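Long-range contacts in beta-N-acetylglucosaminidase Nag2 (Vibrio harveyi, PDB 6EZR), which probably hydrolyses terminal non-reducing N-acetyl-D-hexosamine residues from N-acetyl-beta-D-hexosaminides, as a member of glycosyl hydrolase family 20: residues F22-H27 and C81-G86; R483-E488 and V501-L506; F519-Q524 and K572-I577. All coordinates share one frame; numbering follows the deposited sequence.

Contact 1: F22-H27 and C81-G86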
loop_
_atom_site.group_PDB
_atom_site.type_symbol
_atom_site.label_atom_id
_atom_site.label_comp_id
_atom_site.label_asym_id
_atom_site.label_seq_id
_atom_site.Cartn_x
_atom_site.Cartn_y
_atom_site.Cartn_z
ATOM N N PHE A 22 3.539 -29.153 10.518
ATOM C CA PHE A 22 4.787 -28.668 11.081
ATOM C C PHE A 22 5.068 -29.267 12.452
ATOM O O PHE A 22 4.144 -29.564 13.215
ATOM C CB PHE A 22 4.765 -27.147 11.234
ATOM C CG PHE A 22 4.509 -26.402 9.953
ATOM C CD1 PHE A 22 5.559 -26.002 9.137
ATOM C CD2 PHE A 22 3.213 -26.087 9.573
ATOM C CE1 PHE A 22 5.313 -25.303 7.957
ATOM C CE2 PHE A 22 2.963 -25.389 8.404
ATOM C CZ PHE A 22 4.011 -24.994 7.594
ATOM N N GLY A 23 6.361 -29.435 12.742
ATOM C CA GLY A 23 6.839 -29.737 14.074
ATOM C C GLY A 23 7.364 -28.449 14.654
ATOM O O GLY A 23 8.067 -27.705 13.977
ATOM N N LEU A 24 6.991 -28.172 15.894
ATOM C CA LEU A 24 7.476 -27.013 16.635
ATOM C C LEU A 24 8.209 -27.537 17.852
ATOM O O LEU A 24 7.584 -28.185 18.694
ATOM C CB LEU A 24 6.298 -26.135 17.082
ATOM C CG LEU A 24 6.575 -24.889 17.938
ATOM C CD1 LEU A 24 5.443 -23.883 17.789
ATOM C CD2 LEU A 24 6.773 -25.216 19.420
ATOM N N THR A 25 9.508 -27.248 17.956
ATOM C CA THR A 25 10.289 -27.564 19.161
ATOM C C THR A 25 10.724 -26.287 19.882
ATOM O O THR A 25 11.395 -25.456 19.302
ATOM C CB THR A 25 11.543 -28.403 18.838
ATOM O OG1 THR A 25 11.209 -29.429 17.903
ATOM C CG2 THR A 25 12.088 -29.062 20.101
ATOM N N PHE A 26 10.325 -26.148 21.144
ATOM C CA PHE A 26 10.800 -25.075 22.021
ATOM C C PHE A 26 11.844 -25.616 23.008
ATOM O O PHE A 26 11.599 -26.620 23.696
ATOM C CB PHE A 26 9.646 -24.429 22.784
ATOM C CG PHE A 26 10.091 -23.381 23.761
ATOM C CD1 PHE A 26 10.356 -22.090 23.339
ATOM C CD2 PHE A 26 10.277 -23.693 25.102
ATOM C CE1 PHE A 26 10.781 -21.121 24.238
ATOM C CE2 PHE A 26 10.706 -22.730 26.005
ATOM C CZ PHE A 26 10.960 -21.440 25.570
ATOM N N HIS A 27 12.977 -24.914 23.088
ATOM C CA HIS A 27 14.143 -25.341 23.870
ATOM C C HIS A 27 14.386 -24.413 25.062
ATOM O O HIS A 27 14.683 -23.231 24.883
ATOM C CB HIS A 27 15.423 -25.341 23.010
ATOM C CG HIS A 27 15.271 -25.959 21.657
ATOM N ND1 HIS A 27 15.079 -27.306 21.466
ATOM C CD2 HIS A 27 15.336 -25.416 20.420
ATOM C CE1 HIS A 27 15.007 -27.568 20.176
ATOM N NE2 HIS A 27 15.159 -26.436 19.517
ATOM N N CYS A 81 5.453 -29.658 19.846
ATOM C CA CYS A 81 4.052 -29.571 19.398
ATOM C C CYS A 81 3.923 -29.571 17.868
ATOM O O CYS A 81 4.668 -28.870 17.170
ATOM C CB CYS A 81 3.396 -28.314 19.955
ATOM S SG CYS A 81 1.627 -28.200 19.621
ATOM N N GLU A 82 2.985 -30.371 17.358
ATOM C CA GLU A 82 2.619 -30.358 15.945
ATOM C C GLU A 82 1.353 -29.563 15.699
ATOM O O GLU A 82 0.461 -29.507 16.546
ATOM C CB GLU A 82 2.418 -31.764 15.427
ATOM C CG GLU A 82 3.726 -32.503 15.259
ATOM C CD GLU A 82 3.545 -33.946 14.864
ATOM O OE1 GLU A 82 4.558 -34.680 14.853
ATOM O OE2 GLU A 82 2.400 -34.341 14.538
ATOM N N PHE A 83 1.295 -28.937 14.531
ATOM C CA PHE A 83 0.085 -28.284 14.043
ATOM C C PHE A 83 0.092 -28.309 12.522
ATOM O O PHE A 83 1.114 -28.610 11.883
ATOM C CB PHE A 83 -0.036 -26.847 14.578
ATOM C CG PHE A 83 1.001 -25.903 14.039
ATOM C CD1 PHE A 83 2.238 -25.764 14.676
ATOM C CD2 PHE A 83 0.747 -25.149 12.896
ATOM C CE1 PHE A 83 3.203 -24.891 14.177
ATOM C CE2 PHE A 83 1.708 -24.285 12.391
ATOM C CZ PHE A 83 2.940 -24.157 13.031
ATOM N N SER A 84 -1.061 -27.982 11.961
ATOM C CA SER A 84 -1.260 -27.958 10.525
ATOM C C SER A 84 -1.973 -26.684 10.087
ATOM O O SER A 84 -2.675 -26.032 10.876
ATOM C CB SER A 84 -2.068 -29.180 10.078
ATOM O OG SER A 84 -1.312 -30.374 10.193
ATOM N N ILE A 85 -1.769 -26.360 8.813
ATOM C CA ILE A 85 -2.416 -25.238 8.133
ATOM C C ILE A 85 -2.996 -25.741 6.816
ATOM O O ILE A 85 -2.526 -26.733 6.250
ATOM C CB ILE A 85 -1.436 -24.073 7.847
ATOM C CG1 ILE A 85 -0.320 -24.498 6.895
ATOM C CG2 ILE A 85 -0.828 -23.574 9.141
ATOM C CD1 ILE A 85 0.541 -23.367 6.361
ATOM N N GLY A 86 -4.008 -25.040 6.330
ATOM C CA GLY A 86 -4.630 -25.369 5.063
ATOM C C GLY A 86 -3.928 -24.580 3.992
ATOM O O GLY A 86 -4.376 -23.500 3.616
#

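Contact 2: R483-E488 and V501-L506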
loop_
_atom_site.group_PDB
_atom_site.type_symbol
_atom_site.label_atom_id
_atom_site.label_comp_id
_atom_site.label_asym_id
_atom_site.label_seq_id
_atom_site.Cartn_x
_atom_site.Cartn_y
_atom_site.Cartn_z
ATOM N N ARG A 483 -17.699 12.206 -3.405
ATOM C CA ARG A 483 -18.125 11.052 -4.179
ATOM C C ARG A 483 -17.520 9.805 -3.534
ATOM O O ARG A 483 -16.336 9.774 -3.224
ATOM C CB ARG A 483 -17.656 11.197 -5.623
ATOM C CG ARG A 483 -18.327 10.240 -6.595
ATOM C CD ARG A 483 -17.640 10.245 -7.956
ATOM N NE ARG A 483 -18.144 9.170 -8.808
ATOM C CZ ARG A 483 -17.862 9.014 -10.098
ATOM N NH1 ARG A 483 -17.054 9.864 -10.728
ATOM N NH2 ARG A 483 -18.390 7.992 -10.766
ATOM N N MET A 484 -18.336 8.781 -3.335
ATOM C CA MET A 484 -17.871 7.575 -2.662
ATOM C C MET A 484 -17.045 6.681 -3.588
ATOM O O MET A 484 -17.364 6.521 -4.765
ATOM C CB MET A 484 -19.045 6.784 -2.090
ATOM C CG MET A 484 -18.634 5.788 -1.019
ATOM S SD MET A 484 -20.037 5.184 -0.068
ATOM C CE MET A 484 -20.689 3.952 -1.188
ATOM N N LEU A 485 -15.979 6.117 -3.023
ATOM C CA LEU A 485 -15.132 5.108 -3.670
ATOM C C LEU A 485 -15.184 3.813 -2.845
ATOM O O LEU A 485 -15.279 3.850 -1.617
ATOM C CB LEU A 485 -13.691 5.623 -3.768
ATOM C CG LEU A 485 -13.280 6.503 -4.968
ATOM C CD1 LEU A 485 -14.305 7.553 -5.348
ATOM C CD2 LEU A 485 -11.939 7.173 -4.704
ATOM N N GLY A 486 -15.122 2.671 -3.514
ATOM C CA GLY A 486 -15.158 1.379 -2.829
ATOM C C GLY A 486 -14.347 0.310 -3.527
ATOM O O GLY A 486 -14.008 0.445 -4.700
ATOM N N TRP A 487 -14.043 -0.758 -2.793
ATOM C CA TRP A 487 -13.328 -1.902 -3.344
ATOM C C TRP A 487 -14.243 -2.802 -4.181
ATOM O O TRP A 487 -15.467 -2.762 -4.047
ATOM C CB TRP A 487 -12.707 -2.729 -2.225
ATOM C CG TRP A 487 -11.553 -2.067 -1.530
ATOM C CD1 TRP A 487 -11.458 -1.780 -0.204
ATOM C CD2 TRP A 487 -10.317 -1.647 -2.121
ATOM N NE1 TRP A 487 -10.250 -1.183 0.068
ATOM C CE2 TRP A 487 -9.529 -1.098 -1.092
ATOM C CE3 TRP A 487 -9.804 -1.668 -3.426
ATOM C CZ2 TRP A 487 -8.256 -0.575 -1.323
ATOM C CZ3 TRP A 487 -8.547 -1.145 -3.657
ATOM C CH2 TRP A 487 -7.784 -0.604 -2.614
ATOM N N GLU A 488 -13.605 -3.572 -5.063
ATOM C CA GLU A 488 -14.182 -4.677 -5.862
ATOM C C GLU A 488 -15.638 -5.103 -5.573
ATOM O O GLU A 488 -16.529 -4.958 -6.415
ATOM C CB GLU A 488 -13.238 -5.895 -5.708
ATOM C CG GLU A 488 -13.594 -7.140 -6.504
ATOM C CD GLU A 488 -13.445 -6.957 -8.004
ATOM O OE1 GLU A 488 -12.454 -6.335 -8.440
ATOM O OE2 GLU A 488 -14.310 -7.465 -8.751
ATOM N N VAL A 501 -17.347 4.835 -7.223
ATOM C CA VAL A 501 -16.218 4.388 -8.060
ATOM C C VAL A 501 -15.657 3.105 -7.470
ATOM O O VAL A 501 -15.363 3.041 -6.288
ATOM C CB VAL A 501 -15.089 5.431 -8.162
ATOM C CG1 VAL A 501 -13.899 4.900 -8.953
ATOM C CG2 VAL A 501 -15.597 6.708 -8.806
ATOM N N ILE A 502 -15.506 2.102 -8.323
ATOM C CA ILE A 502 -15.099 0.756 -7.934
ATOM C C ILE A 502 -13.613 0.568 -8.215
ATOM O O ILE A 502 -13.151 0.830 -9.321
ATOM C CB ILE A 502 -15.941 -0.286 -8.710
ATOM C CG1 ILE A 502 -17.440 -0.027 -8.482
ATOM C CG2 ILE A 502 -15.582 -1.717 -8.327
ATOM C CD1 ILE A 502 -17.875 0.011 -7.026
ATOM N N TYR A 503 -12.876 0.125 -7.202
ATOM C CA TYR A 503 -11.457 -0.195 -7.329
ATOM C C TYR A 503 -11.393 -1.713 -7.485
ATOM O O TYR A 503 -11.579 -2.454 -6.520
ATOM C CB TYR A 503 -10.674 0.297 -6.097
ATOM C CG TYR A 503 -10.336 1.786 -6.111
ATOM C CD1 TYR A 503 -11.323 2.749 -6.357
ATOM C CD2 TYR A 503 -9.035 2.240 -5.864
ATOM C CE1 TYR A 503 -11.025 4.107 -6.371
ATOM C CE2 TYR A 503 -8.731 3.605 -5.880
ATOM C CZ TYR A 503 -9.738 4.534 -6.129
ATOM O OH TYR A 503 -9.476 5.888 -6.149
ATOM N N SER A 504 -11.176 -2.164 -8.716
ATOM C CA SER A 504 -11.254 -3.573 -9.061
ATOM C C SER A 504 -9.902 -4.276 -8.962
ATOM O O SER A 504 -8.958 -3.896 -9.653
ATOM C CB SER A 504 -11.803 -3.734 -10.473
ATOM O OG SER A 504 -11.888 -5.105 -10.835
ATOM N N TRP A 505 -9.816 -5.310 -8.122
ATOM C CA TRP A 505 -8.575 -6.101 -7.997
ATOM C C TRP A 505 -8.653 -7.550 -8.473
ATOM O O TRP A 505 -7.627 -8.228 -8.509
ATOM C CB TRP A 505 -7.947 -6.014 -6.589
ATOM C CG TRP A 505 -8.855 -6.073 -5.413
ATOM C CD1 TRP A 505 -9.006 -5.107 -4.457
ATOM C CD2 TRP A 505 -9.694 -7.159 -5.019
ATOM N NE1 TRP A 505 -9.905 -5.514 -3.506
ATOM C CE2 TRP A 505 -10.344 -6.770 -3.826
ATOM C CE3 TRP A 505 -9.972 -8.420 -5.561
ATOM C CZ2 TRP A 505 -11.256 -7.596 -3.168
ATOM C CZ3 TRP A 505 -10.878 -9.239 -4.905
ATOM C CH2 TRP A 505 -11.512 -8.824 -3.720
ATOM N N LEU A 506 -9.837 -8.018 -8.868
ATOM C CA LEU A 506 -10.007 -9.421 -9.239
ATOM C C LEU A 506 -9.339 -9.731 -10.585
ATOM O O LEU A 506 -8.450 -10.579 -10.664
ATOM C CB LEU A 506 -11.487 -9.795 -9.267
ATOM C CG LEU A 506 -11.781 -11.294 -9.445
ATOM C CD1 LEU A 506 -11.291 -12.154 -8.280
ATOM C CD2 LEU A 506 -13.270 -11.493 -9.649
HETATM O O HOH W 1 -14.728 -5.798 -11.003
#

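Contact 3: F519-Q524 and K572-I577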
loop_
_atom_site.group_PDB
_atom_site.type_symbol
_atom_site.label_atom_id
_atom_site.label_comp_id
_atom_site.label_asym_id
_atom_site.label_seq_id
_atom_site.Cartn_x
_atom_site.Cartn_y
_atom_site.Cartn_z
ATOM N N PHE A 519 -20.656 1.650 -13.600
ATOM C CA PHE A 519 -19.680 2.164 -12.636
ATOM C C PHE A 519 -18.440 2.721 -13.341
ATOM O O PHE A 519 -18.031 2.215 -14.379
ATOM C CB PHE A 519 -19.212 1.066 -11.684
ATOM C CG PHE A 519 -20.303 0.438 -10.852
ATOM C CD1 PHE A 519 -20.692 1.006 -9.642
ATOM C CD2 PHE A 519 -20.895 -0.762 -11.244
ATOM C CE1 PHE A 519 -21.670 0.411 -8.862
ATOM C CE2 PHE A 519 -21.873 -1.363 -10.464
ATOM C CZ PHE A 519 -22.261 -0.777 -9.271
ATOM N N ASP A 520 -17.854 3.771 -12.772
ATOM C CA ASP A 520 -16.485 4.149 -13.092
ATOM C C ASP A 520 -15.574 3.230 -12.285
ATOM O O ASP A 520 -15.876 2.890 -11.131
ATOM C CB ASP A 520 -16.218 5.623 -12.762
ATOM C CG ASP A 520 -16.923 6.589 -13.728
ATOM O OD1 ASP A 520 -17.293 6.181 -14.854
ATOM O OD2 ASP A 520 -17.106 7.768 -13.354
ATOM N N VAL A 521 -14.476 2.804 -12.905
ATOM C CA VAL A 521 -13.612 1.793 -12.302
ATOM C C VAL A 521 -12.138 2.196 -12.316
ATOM O O VAL A 521 -11.672 2.877 -13.228
ATOM C CB VAL A 521 -13.821 0.384 -12.935
ATOM C CG1 VAL A 521 -15.298 -0.003 -12.960
ATOM C CG2 VAL A 521 -13.265 0.308 -14.340
ATOM N N VAL A 522 -11.424 1.754 -11.287
ATOM C CA VAL A 522 -9.970 1.896 -11.188
ATOM C C VAL A 522 -9.386 0.486 -11.203
ATOM O O VAL A 522 -9.828 -0.376 -10.452
ATOM C CB VAL A 522 -9.547 2.635 -9.891
ATOM C CG1 VAL A 522 -8.029 2.736 -9.779
ATOM C CG2 VAL A 522 -10.152 4.028 -9.842
ATOM N N LEU A 523 -8.398 0.267 -12.063
ATOM C CA LEU A 523 -7.761 -1.037 -12.209
ATOM C C LEU A 523 -6.588 -1.165 -11.252
ATOM O O LEU A 523 -5.583 -0.454 -11.382
ATOM C CB LEU A 523 -7.280 -1.248 -13.643
ATOM C CG LEU A 523 -8.329 -1.059 -14.737
ATOM C CD1 LEU A 523 -7.685 -1.247 -16.099
ATOM C CD2 LEU A 523 -9.504 -2.005 -14.573
ATOM N N GLN A 524 -6.741 -2.068 -10.285
ATOM C CA GLN A 524 -5.687 -2.424 -9.349
ATOM C C GLN A 524 -5.632 -3.960 -9.234
ATOM O O GLN A 524 -5.867 -4.514 -8.166
ATOM C CB GLN A 524 -5.973 -1.760 -7.995
ATOM C CG GLN A 524 -4.825 -1.787 -6.987
ATOM C CD GLN A 524 -5.290 -1.445 -5.583
ATOM O OE1 GLN A 524 -5.252 -0.285 -5.166
ATOM N NE2 GLN A 524 -5.747 -2.449 -4.853
ATOM N N LYS A 572 -14.396 5.456 -21.485
ATOM C CA LYS A 572 -14.899 6.616 -20.747
ATOM C C LYS A 572 -15.117 6.300 -19.264
ATOM O O LYS A 572 -15.038 7.200 -18.429
ATOM C CB LYS A 572 -16.205 7.137 -21.360
ATOM C CG LYS A 572 -16.010 7.969 -22.624
ATOM C CD LYS A 572 -17.185 8.906 -22.895
ATOM C CE LYS A 572 -18.380 8.176 -23.497
ATOM N NZ LYS A 572 -19.647 8.936 -23.310
ATOM N N ARG A 573 -15.394 5.030 -18.956
ATOM C CA ARG A 573 -15.595 4.546 -17.577
ATOM C C ARG A 573 -14.321 4.080 -16.846
ATOM O O ARG A 573 -14.346 3.930 -15.629
ATOM C CB ARG A 573 -16.614 3.405 -17.568
ATOM C CG ARG A 573 -17.972 3.775 -18.146
ATOM C CD ARG A 573 -19.033 4.045 -17.094
ATOM N NE ARG A 573 -20.271 4.504 -17.730
ATOM C CZ ARG A 573 -21.139 3.733 -18.399
ATOM N NH1 ARG A 573 -20.947 2.418 -18.543
ATOM N NH2 ARG A 573 -22.225 4.288 -18.936
ATOM N N ILE A 574 -13.229 3.836 -17.568
ATOM C CA ILE A 574 -11.947 3.511 -16.935
ATOM C C ILE A 574 -11.242 4.793 -16.474
ATOM O O ILE A 574 -10.754 5.564 -17.293
ATOM C CB ILE A 574 -11.010 2.703 -17.869
ATOM C CG1 ILE A 574 -11.718 1.454 -18.443
ATOM C CG2 ILE A 574 -9.735 2.308 -17.133
ATOM C CD1 ILE A 574 -12.389 0.542 -17.430
ATOM N N TRP A 575 -11.198 5.011 -15.160
ATOM C CA TRP A 575 -10.440 6.122 -14.567
ATOM C C TRP A 575 -8.959 5.938 -14.854
ATOM O O TRP A 575 -8.291 6.822 -15.405
ATOM C CB TRP A 575 -10.646 6.173 -13.050
ATOM C CG TRP A 575 -11.696 7.120 -12.554
ATOM C CD1 TRP A 575 -12.785 7.606 -13.236
ATOM C CD2 TRP A 575 -11.769 7.671 -11.237
ATOM N NE1 TRP A 575 -13.517 8.445 -12.420
ATOM C CE2 TRP A 575 -12.913 8.498 -11.188
ATOM C CE3 TRP A 575 -10.973 7.551 -10.095
ATOM C CZ2 TRP A 575 -13.270 9.208 -10.035
ATOM C CZ3 TRP A 575 -11.325 8.246 -8.955
ATOM C CH2 TRP A 575 -12.462 9.063 -8.929
ATOM N N GLY A 576 -8.454 4.775 -14.467
ATOM C CA GLY A 576 -7.078 4.443 -14.714
ATOM C C GLY A 576 -6.584 3.330 -13.829
ATOM O O GLY A 576 -7.337 2.420 -13.467
ATOM N N ILE A 577 -5.298 3.413 -13.507
ATOM C CA ILE A 577 -4.556 2.321 -12.893
ATOM C C ILE A 577 -4.109 2.739 -11.502
ATOM O O ILE A 577 -3.853 3.923 -11.245
ATOM C CB ILE A 577 -3.337 1.896 -13.764
ATOM C CG1 ILE A 577 -3.779 0.967 -14.896
ATOM C CG2 ILE A 577 -2.321 1.081 -12.977
ATOM C CD1 ILE A 577 -4.678 1.582 -15.936
#

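Contact 1: F22-H27 and C81-G86
Phe-22 to Leu-24 run antiparallel to Cys-81 to Phe-83, their strand axes 4.7 Å apart at closest approach and the chain directions at 147°. The pair lies at one margin of the mixed N-terminal beta-sheet, where strand 78-85 is the outermost and strand 19-28 separates it from strand 6-16. Phe-22 and Phe-83 form one hydrogen-bonded pair, Leu-24 and Cys-81 the other, with the non-hydrogen-bonded pair of Gly-23 and Glu-82 between them. Each hydrogen-bonded pair closes a ring of two backbone bonds; Phe-22 N to Phe-83 O (2.8 Å) is almost straight.

The buried face carries Phe-22, Leu-24, Cys-81 and Phe-83. With CG of Phe-83 lodged between its own backbone N and carbonyl carbon (chi1 68°), the ring is carried toward Phe-22, whose CB sits over its face, 4.2 Å from the ring centroid. The two rings are nearly parallel, at 26°, but slid so far past one another that they barely overlap; CD2 of Phe-22 and CE2 of Phe-83 still meet at 3.7 Å. Ile-85 continues this apolar row by bringing CG1 in at the edge of the Phe-22 ring, near its plane. Leu-10 of strand 6-16 touches both phenylalanines, and Phe-90 packs against Phe-22 and Ile-85.

On the other face Glu-82 extends past Gly-23, and its carboxylate is engaged by Arg-21, in a salt bridge, and by Tyr-80. Its backbone joins the pairing too: Glu-82 CA directs its C-H at Phe-22 O from 3.2 Å.

Contact 2: R483-E488 and V501-L506
Leu-485 pairs with Val-501, Gly-486 with Ile-502 and Trp-487 with Tyr-503 in two neighbouring parallel strands of the (beta/alpha)8 (TIM) barrel, the catalytic domain of this family. The axes are 4.6 Å apart and inclined at 24°, and no helix intervenes between the two strands.

A ladder of four backbone hydrogen bonds alternates between them, from Val-501 N to Met-484 O up to Glu-488 N to Tyr-503 O.

Apolar and aromatic packing fills the barrel side. Leu-485 and Val-501 run alongside each other in the same direction, with Leu-485 CD1 3.6 Å from Val-501 CB. Tyr-503 turns an edge toward the face of Trp-487 in an offset T-shaped pair (planes at 88°), and Trp-505 joins them to complete an aromatic cluster. Glu-488 CB lies over the Trp-505 six-membered ring in a CH-pi contact, 3.6 Å from its centroid. The tyrosine hydroxyl is bonded to Tyr-265 and the indole NE1 of Trp-487 to Glu-367. At the opposite end, Val-501 CG2 rests over the centre of one face of the Arg-483 guanidinium, whose NE bonds to Asp-499 O and whose NH2 forms a salt bridge with Asp-520.

Polar contacts gather at the C-terminal ends of the strands, close to the sugar-binding Trp-546. The bend of Glu-488 at chi2 (68°) turns its carboxylate toward Ser-504 and Leu-506. A water donates to both Glu-488 OE2 and Ser-504 OG. Glu-488 OE1 accepts a hydrogen bond from Ser-504 OG (2.8 Å) through its syn lone pair, while Leu-506 N (3.1 Å) reaches the same oxygen from above the carboxylate plane.

Contact 3: F519-Q524 and K572-I577
The last two parallel strands of the TIM barrel meet where Val-521 pairs with Ile-574 and Leu-523 with Ile-577, their axes 4.7 Å apart and 21° from parallel. Two steps along 519-524 face three along 572-577, so the second strand carries a beta bulge at Trp-575 and Gly-576; the extra residue puts Ile-577 on the same face as Ile-574. Val-521 uses both its backbone groups, N to Arg-573 O (3.0 Å) and O from Trp-575 N (2.9 Å); beyond the bulge, Leu-523 N bonds to Gly-576 O (2.8 Å). The backbone angles of Gly-576 are ones that call for glycine.

Trp-575 faces the barrel interior, where CE3 lies 3.6 Å from Val-522 CG2 and the indole also meets Tyr-431 and Tyr-265. On the outer face, Val-521 CG2 packs on Ile-574 CD1, and Leu-523 CD1 on the Ile-577 side chain. Asp-520 OD1 lies at the edge of the Arg-573 guanidinium, near its plane, but 4.5 Å from NE, too far for a salt bridge; the carboxylate pairs with Arg-483, and Arg-573 NH1 bonds to Ala-515 O. Strand 574-581 also pairs with strand 265-271, which closes the cylinder of eight parallel strands characteristic of the TIM barrel.

In the fold
Contacts 2 and 3 belong to one barrel wall, with centres about 9 Å apart: strands 501-504 and 521-523 are neighbours, joined by probable hydrogen bonds from Val-522 N to Ile-502 O and from Ser-504 N to Val-522 O. Together they span four consecutive barrel strands. Contact 1 lies in a separate sheet, its centre about 39 Å from that of contact 2 and 45 Å from that of contact 3. All three are largely buried, but contact 1 involves a sheet-margin strand and is antiparallel, its carboxylate on the face away from the phenylalanines. Contact 2 has a carboxylate network at its strand ends, and Asp-520 of contact 3 forms a salt bridge with Arg-483 of contact 2, tying the two together.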